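Local coordinates for protein ULam111 (PDB 5WUT) that probably hydrolyses beta-1,3-glucosidic bonds of laminarin, as a laminarinase of glycoside hydrolase family 16 with a beta-jelly-roll fold, at residues E17-T20 against K21-N24; E216-D219 against A220-P223. All blocks are in the same frame, centred on the assembly; numbering follows the deposited sequence.

Contact 1 (E17-T20 against K21-N24)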
ATOM      1  N   GLU A  17      18.765  26.817   7.934  1.00 20.62           N
ATOM      2  CA  GLU A  17      18.592  26.282   9.271  1.00 18.77           C
ATOM      3  C   GLU A  17      17.120  26.009   9.520  1.00 17.89           C
ATOM      4  O   GLU A  17      16.252  26.492   8.790  1.00 18.15           O
ATOM      5  CB  GLU A  17      19.157  27.222  10.345  1.00 24.66           C
ATOM      6  CG  GLU A  17      18.538  28.602  10.423  1.00 28.95           C
ATOM      7  CD  GLU A  17      19.289  29.514  11.393  1.00 37.49           C
ATOM      8  OE1 GLU A  17      20.540  29.463  11.426  1.00 41.10           O
ATOM      9  OE2 GLU A  17      18.624  30.265  12.141  1.00 42.81           O
ATOM     10  N   LEU A  18      16.846  25.219  10.547  1.00 17.16           N
ATOM     11  CA  LEU A  18      15.476  24.954  10.959  1.00 17.87           C
ATOM     12  C   LEU A  18      14.808  26.256  11.364  1.00 16.96           C
ATOM     13  O   LEU A  18      15.389  27.050  12.094  1.00 17.55           O
ATOM     14  CB  LEU A  18      15.464  23.966  12.127  1.00 15.97           C
ATOM     15  CG  LEU A  18      14.128  23.332  12.505  1.00 15.34           C
ATOM     16  CD1 LEU A  18      13.703  22.376  11.410  1.00 15.88           C
ATOM     17  CD2 LEU A  18      14.281  22.578  13.822  1.00 16.74           C
ATOM     18  N   ASP A  19      13.588  26.483  10.891  1.00 15.30           N
ATOM     19  CA  ASP A  19      12.875  27.713  11.228  1.00 14.87           C
ATOM     20  C   ASP A  19      12.267  27.621  12.629  1.00 16.02           C
ATOM     21  O   ASP A  19      11.250  26.962  12.822  1.00 14.21           O
ATOM     22  CB  ASP A  19      11.778  28.000  10.193  1.00 16.07           C
ATOM     23  CG  ASP A  19      11.118  29.369  10.387  1.00 17.43           C
ATOM     24  OD1 ASP A  19      11.334  30.036  11.422  1.00 18.10           O
ATOM     25  OD2 ASP A  19      10.376  29.783   9.471  1.00 21.12           O
ATOM     26  N   THR A  20      12.873  28.292  13.607  1.00 13.68           N
ATOM     27  CA  THR A  20      12.398  28.181  14.988  1.00 14.27           C
ATOM     28  C   THR A  20      11.149  29.012  15.276  1.00 13.30           C
ATOM     29  O   THR A  20      10.620  28.980  16.383  1.00 16.31           O
ATOM     30  CB  THR A  20      13.513  28.554  16.002  1.00 17.50           C
ATOM     31  OG1 THR A  20      14.036  29.848  15.688  1.00 22.20           O
ATOM     32  CG2 THR A  20      14.632  27.537  15.932  1.00 20.53           C
ATOM     33  N   LYS A  21      10.652  29.726  14.273  1.00 14.10           N
ATOM     34  CA  LYS A  21       9.345  30.348  14.394  1.00 16.12           C
ATOM     35  C   LYS A  21       8.260  29.288  14.243  1.00 13.56           C
ATOM     36  O   LYS A  21       7.132  29.471  14.700  1.00 14.58           O
ATOM     37  CB  LYS A  21       9.158  31.448  13.353  1.00 17.53           C
ATOM     38  CG  LYS A  21      10.108  32.612  13.521  1.00 21.70           C
ATOM     39  CD  LYS A  21       9.920  33.280  14.867  1.00 26.84           C
ATOM     40  CE  LYS A  21      10.779  34.536  14.982  1.00 34.78           C
ATOM     41  NZ  LYS A  21      10.959  35.186  13.655  1.00 32.94           N
ATOM     42  N   ASN A  22       8.616  28.180  13.603  1.00 14.02           N
ATOM     43  CA  ASN A  22       7.670  27.078  13.421  1.00 11.43           C
ATOM     44  C   ASN A  22       8.029  25.833  14.229  1.00 11.83           C
ATOM     45  O   ASN A  22       7.153  25.003  14.479  1.00 11.98           O
ATOM     46  CB  ASN A  22       7.561  26.718  11.946  1.00 13.75           C
ATOM     47  CG  ASN A  22       6.867  27.801  11.147  1.00 11.65           C
ATOM     48  OD1 ASN A  22       6.093  28.584  11.699  1.00 16.05           O
ATOM     49  ND2 ASN A  22       7.136  27.849   9.856  1.00 13.68           N
ATOM     50  N   TRP A  23       9.299  25.706  14.643  1.00 11.33           N
ATOM     51  CA  TRP A  23       9.775  24.485  15.319  1.00 11.42           C
ATOM     52  C   TRP A  23      10.379  24.745  16.686  1.00 14.32           C
ATOM     53  O   TRP A  23      11.087  25.738  16.896  1.00 14.04           O
ATOM     54  CB  TRP A  23      10.823  23.754  14.468  1.00 10.29           C
ATOM     55  CG  TRP A  23      10.243  23.184  13.207  1.00 11.53           C
ATOM     56  CD1 TRP A  23      10.232  23.770  11.970  1.00 14.00           C
ATOM     57  CD2 TRP A  23       9.565  21.934  13.067  1.00 12.67           C
ATOM     58  NE1 TRP A  23       9.589  22.959  11.062  1.00 12.23           N
ATOM     59  CE2 TRP A  23       9.174  21.822  11.709  1.00 12.19           C
ATOM     60  CE3 TRP A  23       9.259  20.894  13.951  1.00 12.90           C
ATOM     61  CZ2 TRP A  23       8.477  20.715  11.217  1.00 12.50           C
ATOM     62  CZ3 TRP A  23       8.581  19.784  13.463  1.00  9.64           C
ATOM     63  CH2 TRP A  23       8.198  19.703  12.107  1.00  9.81           C
ATOM     64  N   ASN A  24      10.116  23.819  17.604  1.00 10.60           N
ATOM     65  CA  ASN A  24      10.789  23.777  18.899  1.00 11.32           C
ATOM     66  C   ASN A  24      11.761  22.627  18.914  1.00 10.63           C
ATOM     67  O   ASN A  24      11.542  21.618  18.227  1.00 11.77           O
ATOM     68  CB  ASN A  24       9.803  23.557  20.036  1.00 11.04           C
ATOM     69  CG  ASN A  24       8.630  24.476  19.973  1.00 15.15           C
ATOM     70  OD1 ASN A  24       8.758  25.672  20.184  1.00 13.36           O
ATOM     71  ND2 ASN A  24       7.460  23.922  19.674  1.00 12.81           N
TER
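Lys-21 is met first, by Asp-19: its backbone N lies 2.9 Å from Asp-19 OD1, approaching from above the carboxylate plane. This closes an Asx turn, and the carboxylate can fold forward over the chain because Asp-19 CG stands trans to its own N (chi1 -172°). Asp-19 OD1 also sits 3.2 Å from Lys-21 CB, while the rest of the lysine chain, bent at chi2, leads its end away. Asn-22 N is next, donating to Asp-19 O at 3.0 Å and completing a type I beta turn over Thr-20 and Lys-21. Trp-23 N donates to Asp-19 O as well, at 2.9 Å, on a more bent line (132° at the hydrogen), so a single oxygen grips two successive amides. The tryptophan amide comes in the carbonyl plane, the asparagine amide from above it. Beyond, Leu-18 lies across the indole: its CD1 is 4.0 Å from the centroid of the Trp-23 five-membered ring, a CH-pi contact over one face, while CD2 packs 3.7 Å from Trp-23 CB. Lys-77 NZ of strand 66-80 donates to both Thr-20 O and Trp-23 O. Trp-23 NE1 bonds Glu-11 of strand 7-11, and Leu-18 and the indole both rest on Ile-72 of strand 66-80.

Contact 2 (E216-D219 against A220-P223)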
ATOM      1  N   GLU A 216      17.489  -3.951  22.714  1.00 17.11           N
ATOM      2  CA  GLU A 216      18.780  -4.214  22.095  1.00 17.92           C
ATOM      3  C   GLU A 216      19.143  -3.187  21.041  1.00 18.61           C
ATOM      4  O   GLU A 216      18.304  -2.802  20.226  1.00 18.58           O
ATOM      5  CB  GLU A 216      18.803  -5.608  21.470  1.00 21.88           C
ATOM      6  CG  GLU A 216      18.707  -6.719  22.495  1.00 31.70           C
ATOM      7  CD  GLU A 216      19.701  -6.556  23.633  1.00 36.79           C
ATOM      8  OE1 GLU A 216      20.896  -6.286  23.365  1.00 41.98           O
ATOM      9  OE2 GLU A 216      19.280  -6.686  24.802  1.00 41.28           O
ATOM     10  N   VAL A 217      20.398  -2.745  21.079  1.00 15.79           N
ATOM     11  CA  VAL A 217      20.919  -1.800  20.101  1.00 16.32           C
ATOM     12  C   VAL A 217      22.214  -2.338  19.512  1.00 16.06           C
ATOM     13  O   VAL A 217      23.157  -2.664  20.243  1.00 15.68           O
ATOM     14  CB  VAL A 217      21.179  -0.403  20.710  1.00 17.02           C
ATOM     15  CG1 VAL A 217      21.799   0.526  19.673  1.00 14.09           C
ATOM     16  CG2 VAL A 217      19.894   0.208  21.225  1.00 14.67           C
ATOM     17  N   ASP A 218      22.251  -2.432  18.190  1.00 13.87           N
ATOM     18  CA  ASP A 218      23.456  -2.793  17.452  1.00 17.70           C
ATOM     19  C   ASP A 218      24.330  -1.555  17.253  1.00 16.44           C
ATOM     20  O   ASP A 218      24.081  -0.739  16.366  1.00 16.97           O
ATOM     21  CB  ASP A 218      23.066  -3.422  16.112  1.00 18.05           C
ATOM     22  CG  ASP A 218      24.261  -3.748  15.227  1.00 21.71           C
ATOM     23  OD1 ASP A 218      25.419  -3.622  15.685  1.00 21.62           O
ATOM     24  OD2 ASP A 218      24.031  -4.171  14.066  1.00 19.12           O
ATOM     25  N   ASP A 219      25.367  -1.414  18.073  1.00 15.48           N
ATOM     26  CA  ASP A 219      26.153  -0.184  18.053  1.00 15.73           C
ATOM     27  C   ASP A 219      26.955   0.003  16.762  1.00 14.46           C
ATOM     28  O   ASP A 219      27.450   1.095  16.490  1.00 16.28           O
ATOM     29  CB  ASP A 219      27.092  -0.142  19.263  1.00 13.51           C
ATOM     30  CG  ASP A 219      26.353   0.109  20.566  1.00 17.97           C
ATOM     31  OD1 ASP A 219      25.315   0.806  20.551  1.00 16.24           O
ATOM     32  OD2 ASP A 219      26.801  -0.406  21.617  1.00 18.31           O
ATOM     33  N   ALA A 220      27.073  -1.044  15.954  1.00 14.17           N
ATOM     34  CA  ALA A 220      27.788  -0.932  14.689  1.00 14.99           C
ATOM     35  C   ALA A 220      27.017  -0.087  13.669  1.00 17.43           C
ATOM     36  O   ALA A 220      27.591   0.353  12.670  1.00 19.81           O
ATOM     37  CB  ALA A 220      28.060  -2.307  14.111  1.00 18.81           C
ATOM     38  N   ILE A 221      25.727   0.137  13.910  1.00 17.06           N
ATOM     39  CA  ILE A 221      24.913   0.839  12.911  1.00 16.41           C
ATOM     40  C   ILE A 221      25.187   2.343  12.849  1.00 15.49           C
ATOM     41  O   ILE A 221      24.876   2.989  11.855  1.00 16.42           O
ATOM     42  CB  ILE A 221      23.375   0.634  13.141  1.00 11.46           C
ATOM     43  CG1 ILE A 221      22.846   1.434  14.340  1.00 15.08           C
ATOM     44  CG2 ILE A 221      23.030  -0.844  13.248  1.00 15.73           C
ATOM     45  CD1 ILE A 221      21.338   1.220  14.601  1.00 15.34           C
ATOM     46  N   PHE A 222      25.754   2.903  13.909  1.00 14.80           N
ATOM     47  CA  PHE A 222      25.894   4.352  14.005  1.00 13.79           C
ATOM     48  C   PHE A 222      27.089   4.855  13.210  1.00 18.72           C
ATOM     49  O   PHE A 222      28.133   4.205  13.185  1.00 17.05           O
ATOM     50  CB  PHE A 222      26.004   4.771  15.469  1.00 15.64           C
ATOM     51  CG  PHE A 222      24.806   4.405  16.273  1.00 12.16           C
ATOM     52  CD1 PHE A 222      23.620   5.115  16.102  1.00 12.33           C
ATOM     53  CD2 PHE A 222      24.828   3.333  17.147  1.00 12.29           C
ATOM     54  CE1 PHE A 222      22.481   4.783  16.825  1.00 13.48           C
ATOM     55  CE2 PHE A 222      23.697   2.992  17.873  1.00 14.08           C
ATOM     56  CZ  PHE A 222      22.517   3.714  17.703  1.00 15.07           C
ATOM     57  N   PRO A 223      26.951   6.026  12.576  1.00 15.59           N
ATOM     58  CA  PRO A 223      25.791   6.929  12.608  1.00 14.42           C
ATOM     59  C   PRO A 223      24.682   6.553  11.620  1.00 15.91           C
ATOM     60  O   PRO A 223      24.949   5.929  10.603  1.00 15.17           O
ATOM     61  CB  PRO A 223      26.407   8.279  12.240  1.00 16.84           C
ATOM     62  CG  PRO A 223      27.508   7.922  11.303  1.00 18.52           C
ATOM     63  CD  PRO A 223      28.081   6.616  11.832  1.00 15.82           C
TER
HETATM   64  O   HOH W   1      29.042   2.472  15.129  1.00 21.44           O
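An Asx turn superposed on a type I beta turn, both starting at Asp-218, makes the bend that leads to the cis peptide before Pro-223. Asp-218 OD1 accepts from Ala-220 N at 3.1 Å, the amide standing well above the carboxylate plane. One residue on, Ile-221 N donates to Asp-218 O at 3.1 Å; this bond is nearly straight at the hydrogen (168°), though its donor lies off the carbonyl plane. The isoleucine crowds the same carbonyl, CG1 coming within 3.2 Å of Asp-218 O, and its CG2 lies 3.6 Å from Asp-218 OD2. With chi1 at 74°, CG1 is set between the backbone N and carbonyl carbon, and there it covers the centre of one face of the Phe-222 ring. The ring's rim faces the first half of the bend: Val-217 CG1 touches CE2 of Phe-222 at 3.6 Å, and Asp-219 O lies 3.5 Å from its CD2, both near the ring plane. One water donates to Phe-222 O; its approach to Asp-219 O is suspiciously short. Tyr-67 of strand 66-80 bonds Asp-219 OD1 and meets the phenyl ring. Phe-222 packs on Ala-60 and Lys-62 of strand 55-63 and, with Val-217, on Ile-208 of strand 200-208.

From the N terminus, the chain leaves strand 7-11 and reaches contact 1, where residues 17-24 close a tight bend just as strand 24-25 begins. Contact 2 comes almost two hundred residues later, between helix 210-213 and strand 224-234, turning the chain into that last strand. The two follow in series, neither enclosing nor crossing the other, with centres 29 Å apart and nearest atoms about 19 Å apart. They share a design, an aspartate opening an Asx turn and a beta turn together, and both reach strand 66-80. Contact 1 links it to strand 7-11; contact 2 links it to strands 55-63 and 200-208.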